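Local coordinates for protein ribonucleoside-diphosphate reductase small chain 2 (Saccharomyces cerevisiae, PDB 1JK0) that serves as a small subunit of ribonucleotide reductase, which makes the deoxyribonucleotides for DNA synthesis, and is needed for its partner small chain to fold properly, at residues D24-M29 / I40-I45; N103-L108 / S115-Q120. All coordinates share one frame; numbering follows the deposited sequence.

Interaction 1: residues D24-M29 / I40-I45; sequences DEILLM and IKYHEI
Tyr42 and Leu27 meet where the N-terminal loop of this ferritin-like helical protein passes the start of helix 43-54. Tyr42 sits at the N-cap position of that helix. Residues 24-29 belong to the loop that follows helix 13-21, and its residues 26-28 make a short helical turn without regular bonds. The two backbones stay well apart, with Leu27 CA and Tyr42 CA 9.4 Å from each other. The phenol ring of Tyr42 bridges this gap.

The closely packed part is apolar. Leu27 CD1 lies 3.8 Å from Tyr42 CE2 and approaches the ring obliquely. Leu27 does not start out toward the ring, but the end of its side chain comes nearer than its base. Both residues are buried. Ile45, three residues after Tyr42, packs on Phe226, Leu229 and Leu230 of helix 207-232.

The other side is looser. Ile26 is partly exposed, and it approaches the hydroxyl end of Tyr42 rather than the body of the ring. Ile26 CG1 is 4.1 Å from Tyr42 OH. Met29 of the same loop is exposed and poorly ordered. No clear hydrogen bond joins the two segments.

Polar bonds to other parts of the chain hold both sides. Glu25 is buried, and its carboxylate accepts hydrogen bonds from Arg235 N and Thr236 OG1. Glu112 OE1 receives the backbone N-H groups of Lys41 and Tyr42. The Tyr42 hydroxyl also has a weak hydrogen bond with Asn31 OD1. Across the contact, the nearest atom to Tyr42 OH is the carbonyl oxygen Ile26 O, at 3.5 Å.

Interaction 2: residues N103-L108 / S115-Q120; sequences NFSAQL and SFYGFQ
Tyr117 reaches from helix 111-138 to the short helix 101-107 and lies against Ser105. The CA atoms of these two residues are 6.0 Å apart. Tyr117 is the one residue of 115-120 that makes this contact, and Phe104, Ser105 and Leu108 meet its side chain.

The first torsion of Tyr117 is -82°, which sets CG beside its own backbone N and anti to the carbonyl carbon. The ring is thereby carried across to the neighbouring helix. Its CD2 side passes the backbone of Ser105, with Tyr117 CD2 3.3 Å from Ser105 CA. The hydroxyl of Ser105 stands anti to the backbone N (chi1 -176°), and this brings Ser105 OG beside the base of the tyrosine, 3.5 Å from Tyr117 CB. Ser105 CB fills the place next to it, 3.4 Å from Tyr117 CD2.

Phe104 takes part through the root of its side chain. Phe104 CB lies 3.8 Å from Tyr117 OH, while the ring turns away and stacks on Phe182. Leu108 comes from the end of the short helix and crosses the tyrosine side chain at about a right angle. Leu108 CD2 touches Tyr117 CE2 at 3.8 Å.

No hydrogen bond crosses between the segments. Phe104 O accepts from both Gln107 N and Leu108 N, as the helix comes to its end. Lys114 NZ, in the same chain, is hydrogen-bonded to Ser105 O. Helix 207-232 lies alongside: its Phe226 stacks on the Phe116 ring and meets the Tyr117 ring edge-to-face. Two consecutive helices joined by a short turn pack together here, the short helix 101-107 against the long helix 111-138 of the ferritin-like helical bundle.

Interactions 1 and 2 are both buried where they touch, and their centres lie about 13 Å apart. Interaction 1 is the more peripheral, about 22 Å from the chain centre against about 14 Å. It ties a loop to a helix start, whereas interaction 2 packs two helices. Each depends on a tyrosine reaching across with no clear hydrogen bond between its segments, but interaction 2 buries more surface, 191 Å² against 142 Å². The two meet directly: Leu27 CG packs on Leu108 CD1 at 3.7 Å. Helix 207-232 touches both; its Leu230 meets Ile45, Leu108 and Tyr117, and its Phe226 meets Ile45 and Tyr117.

Interaction 1: residues D24-M29 / I40-I45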
# COMPACT_ATOMS: atom_id res chain seq x y z
N ASP B 24 27.97 -3.65 -2.48
CA ASP B 24 28.14 -3.13 -3.83
C ASP B 24 26.89 -3.40 -4.65
O ASP B 24 26.77 -2.90 -5.77
CB ASP B 24 29.33 -3.79 -4.55
CG ASP B 24 30.58 -3.84 -3.69
OD1 ASP B 24 30.77 -2.92 -2.88
OD2 ASP B 24 31.36 -4.81 -3.84
N GLU B 25 25.96 -4.19 -4.11
CA GLU B 25 24.73 -4.49 -4.83
C GLU B 25 23.86 -3.23 -4.92
O GLU B 25 23.28 -2.78 -3.93
CB GLU B 25 23.94 -5.61 -4.14
CG GLU B 25 24.66 -6.97 -4.03
CD GLU B 25 25.02 -7.60 -5.38
OE1 GLU B 25 24.33 -7.36 -6.39
OE2 GLU B 25 26.01 -8.38 -5.41
N ILE B 26 23.79 -2.67 -6.12
CA ILE B 26 23.01 -1.47 -6.40
C ILE B 26 21.55 -1.72 -6.09
O ILE B 26 20.79 -0.81 -5.78
CB ILE B 26 23.14 -1.09 -7.90
CG1 ILE B 26 22.45 -2.15 -8.76
CG2 ILE B 26 24.60 -1.03 -8.30
CD1 ILE B 26 22.46 -1.84 -10.24
N LEU B 27 21.16 -2.99 -6.17
CA LEU B 27 19.80 -3.44 -5.91
C LEU B 27 19.44 -3.20 -4.45
O LEU B 27 18.39 -2.65 -4.15
CB LEU B 27 19.71 -4.93 -6.23
CG LEU B 27 18.46 -5.48 -6.91
CD1 LEU B 27 18.19 -4.73 -8.19
CD2 LEU B 27 18.64 -6.95 -7.19
N LEU B 28 20.32 -3.62 -3.56
CA LEU B 28 20.12 -3.47 -2.12
C LEU B 28 20.59 -2.11 -1.67
O LEU B 28 20.31 -1.68 -0.56
CB LEU B 28 20.92 -4.52 -1.37
CG LEU B 28 20.57 -5.95 -1.76
CD1 LEU B 28 21.67 -6.88 -1.26
CD2 LEU B 28 19.20 -6.32 -1.19
N MET B 29 21.32 -1.45 -2.56
CA MET B 29 21.87 -0.14 -2.28
C MET B 29 20.81 0.94 -2.33
O MET B 29 19.65 0.69 -2.64
CB MET B 29 22.96 0.18 -3.30
CG MET B 29 24.28 0.60 -2.71
SD MET B 29 25.55 0.56 -3.99
CE MET B 29 25.18 2.12 -4.87
N ILE B 40 12.60 5.63 -15.84
CA ILE B 40 12.85 4.33 -15.22
C ILE B 40 14.28 3.81 -15.23
O ILE B 40 14.91 3.73 -16.29
CB ILE B 40 11.94 3.23 -15.83
CG1 ILE B 40 10.55 3.30 -15.21
CG2 ILE B 40 12.48 1.84 -15.52
CD1 ILE B 40 9.56 4.11 -15.99
N LYS B 41 14.77 3.43 -14.05
CA LYS B 41 16.12 2.90 -13.93
C LYS B 41 16.14 1.37 -13.94
O LYS B 41 17.15 0.77 -14.30
CB LYS B 41 16.80 3.40 -12.66
CG LYS B 41 18.30 3.13 -12.63
CD LYS B 41 18.92 3.42 -11.26
CE LYS B 41 20.43 3.42 -11.34
NZ LYS B 41 20.98 4.53 -12.18
N TYR B 42 15.03 0.75 -13.54
CA TYR B 42 14.95 -0.71 -13.52
C TYR B 42 13.86 -1.22 -14.45
O TYR B 42 12.80 -1.70 -14.01
CB TYR B 42 14.68 -1.21 -12.10
CG TYR B 42 15.81 -0.90 -11.15
CD1 TYR B 42 15.81 0.29 -10.42
CD2 TYR B 42 16.89 -1.78 -11.00
CE1 TYR B 42 16.88 0.61 -9.57
CE2 TYR B 42 17.96 -1.47 -10.15
CZ TYR B 42 17.95 -0.26 -9.44
OH TYR B 42 19.01 0.09 -8.63
N HIS B 43 14.16 -1.16 -15.75
CA HIS B 43 13.24 -1.57 -16.80
C HIS B 43 12.66 -2.96 -16.63
O HIS B 43 11.47 -3.18 -16.83
CB HIS B 43 13.93 -1.46 -18.16
CG HIS B 43 14.43 -0.08 -18.46
ND1 HIS B 43 13.59 1.01 -18.56
CD2 HIS B 43 15.68 0.40 -18.65
CE1 HIS B 43 14.30 2.09 -18.79
NE2 HIS B 43 15.58 1.75 -18.85
N GLU B 44 13.52 -3.90 -16.27
CA GLU B 44 13.14 -5.29 -16.07
C GLU B 44 12.09 -5.49 -14.98
O GLU B 44 11.02 -6.03 -15.27
CB GLU B 44 14.39 -6.13 -15.74
CG GLU B 44 15.69 -5.33 -15.50
CD GLU B 44 15.66 -4.38 -14.29
OE1 GLU B 44 16.56 -4.46 -13.45
OE2 GLU B 44 14.74 -3.57 -14.17
N ILE B 45 12.37 -5.08 -13.75
CA ILE B 45 11.38 -5.28 -12.69
C ILE B 45 10.12 -4.46 -12.98
O ILE B 45 9.02 -4.91 -12.64
CB ILE B 45 11.92 -4.96 -11.26
CG1 ILE B 45 12.26 -3.49 -11.13
CG2 ILE B 45 13.17 -5.76 -10.96
CD1 ILE B 45 12.98 -3.17 -9.84

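Interaction 2: residues N103-L108 / S115-Q120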
# COMPACT_ATOMS: atom_id res chain seq x y z
N ASN B 103 9.40 -7.83 4.20
CA ASN B 103 10.83 -7.75 4.47
C ASN B 103 11.62 -7.69 3.19
O ASN B 103 12.56 -6.91 3.08
CB ASN B 103 11.31 -8.95 5.29
CG ASN B 103 10.80 -8.91 6.71
OD1 ASN B 103 10.65 -7.83 7.30
ND2 ASN B 103 10.56 -10.09 7.28
N PHE B 104 11.25 -8.52 2.22
CA PHE B 104 11.94 -8.51 0.95
C PHE B 104 11.76 -7.15 0.30
O PHE B 104 12.71 -6.57 -0.24
CB PHE B 104 11.40 -9.60 0.03
CG PHE B 104 11.93 -10.98 0.34
CD1 PHE B 104 11.43 -11.70 1.42
CD2 PHE B 104 12.94 -11.53 -0.43
CE1 PHE B 104 11.94 -12.97 1.73
CE2 PHE B 104 13.45 -12.78 -0.14
CZ PHE B 104 12.95 -13.51 0.95
N SER B 105 10.55 -6.62 0.38
CA SER B 105 10.23 -5.33 -0.20
C SER B 105 11.01 -4.20 0.46
O SER B 105 11.33 -3.19 -0.17
CB SER B 105 8.72 -5.07 -0.07
OG SER B 105 8.35 -3.86 -0.70
N ALA B 106 11.31 -4.37 1.74
CA ALA B 106 12.04 -3.37 2.50
C ALA B 106 13.52 -3.36 2.13
O ALA B 106 14.22 -2.36 2.30
CB ALA B 106 11.88 -3.63 3.99
N GLN B 107 14.00 -4.48 1.60
CA GLN B 107 15.39 -4.59 1.22
C GLN B 107 15.66 -4.10 -0.20
O GLN B 107 16.75 -3.61 -0.51
CB GLN B 107 15.83 -6.03 1.36
CG GLN B 107 15.51 -6.61 2.71
CD GLN B 107 16.22 -7.90 2.95
OE1 GLN B 107 17.44 -7.94 3.00
NE2 GLN B 107 15.46 -8.98 3.11
N LEU B 108 14.66 -4.23 -1.06
CA LEU B 108 14.76 -3.81 -2.45
C LEU B 108 14.53 -2.29 -2.52
O LEU B 108 13.39 -1.83 -2.55
CB LEU B 108 13.70 -4.55 -3.25
CG LEU B 108 13.83 -4.47 -4.76
CD1 LEU B 108 15.20 -4.94 -5.22
CD2 LEU B 108 12.75 -5.31 -5.37
N SER B 115 6.78 -1.43 -5.96
CA SER B 115 5.47 -1.40 -6.58
C SER B 115 5.04 -2.84 -6.87
O SER B 115 3.89 -3.22 -6.63
CB SER B 115 5.51 -0.61 -7.88
OG SER B 115 5.90 0.73 -7.61
N PHE B 116 5.97 -3.65 -7.36
CA PHE B 116 5.65 -5.03 -7.67
C PHE B 116 5.22 -5.76 -6.40
O PHE B 116 4.22 -6.48 -6.39
CB PHE B 116 6.85 -5.75 -8.32
CG PHE B 116 6.56 -7.19 -8.67
CD1 PHE B 116 6.42 -8.16 -7.68
CD2 PHE B 116 6.36 -7.56 -9.99
CE1 PHE B 116 6.06 -9.47 -8.01
CE2 PHE B 116 6.00 -8.86 -10.33
CZ PHE B 116 5.85 -9.82 -9.33
N TYR B 117 5.97 -5.54 -5.32
CA TYR B 117 5.68 -6.17 -4.03
C TYR B 117 4.36 -5.73 -3.43
O TYR B 117 3.60 -6.57 -2.91
CB TYR B 117 6.82 -5.91 -3.04
CG TYR B 117 7.97 -6.87 -3.23
CD1 TYR B 117 7.73 -8.23 -3.51
CD2 TYR B 117 9.30 -6.45 -3.13
CE1 TYR B 117 8.75 -9.12 -3.68
CE2 TYR B 117 10.34 -7.36 -3.30
CZ TYR B 117 10.07 -8.70 -3.57
OH TYR B 117 11.08 -9.63 -3.71
N GLY B 118 4.08 -4.43 -3.48
CA GLY B 118 2.83 -3.93 -2.94
C GLY B 118 1.66 -4.57 -3.67
O GLY B 118 0.57 -4.76 -3.09
N PHE B 119 1.87 -4.91 -4.93
CA PHE B 119 0.83 -5.51 -5.74
C PHE B 119 0.65 -6.96 -5.36
O PHE B 119 -0.47 -7.46 -5.26
CB PHE B 119 1.19 -5.45 -7.21
CG PHE B 119 0.01 -5.54 -8.12
CD1 PHE B 119 -0.80 -4.43 -8.32
CD2 PHE B 119 -0.32 -6.73 -8.74
CE1 PHE B 119 -1.92 -4.51 -9.14
CE2 PHE B 119 -1.44 -6.81 -9.57
CZ PHE B 119 -2.24 -5.69 -9.76
N GLN B 120 1.77 -7.64 -5.16
CA GLN B 120 1.74 -9.03 -4.79
C GLN B 120 0.99 -9.24 -3.48
O GLN B 120 0.05 -10.02 -3.44
CB GLN B 120 3.16 -9.58 -4.69
CG GLN B 120 3.22 -11.01 -4.26
CD GLN B 120 4.63 -11.50 -4.18
OE1 GLN B 120 4.89 -12.53 -3.58
NE2 GLN B 120 5.55 -10.76 -4.78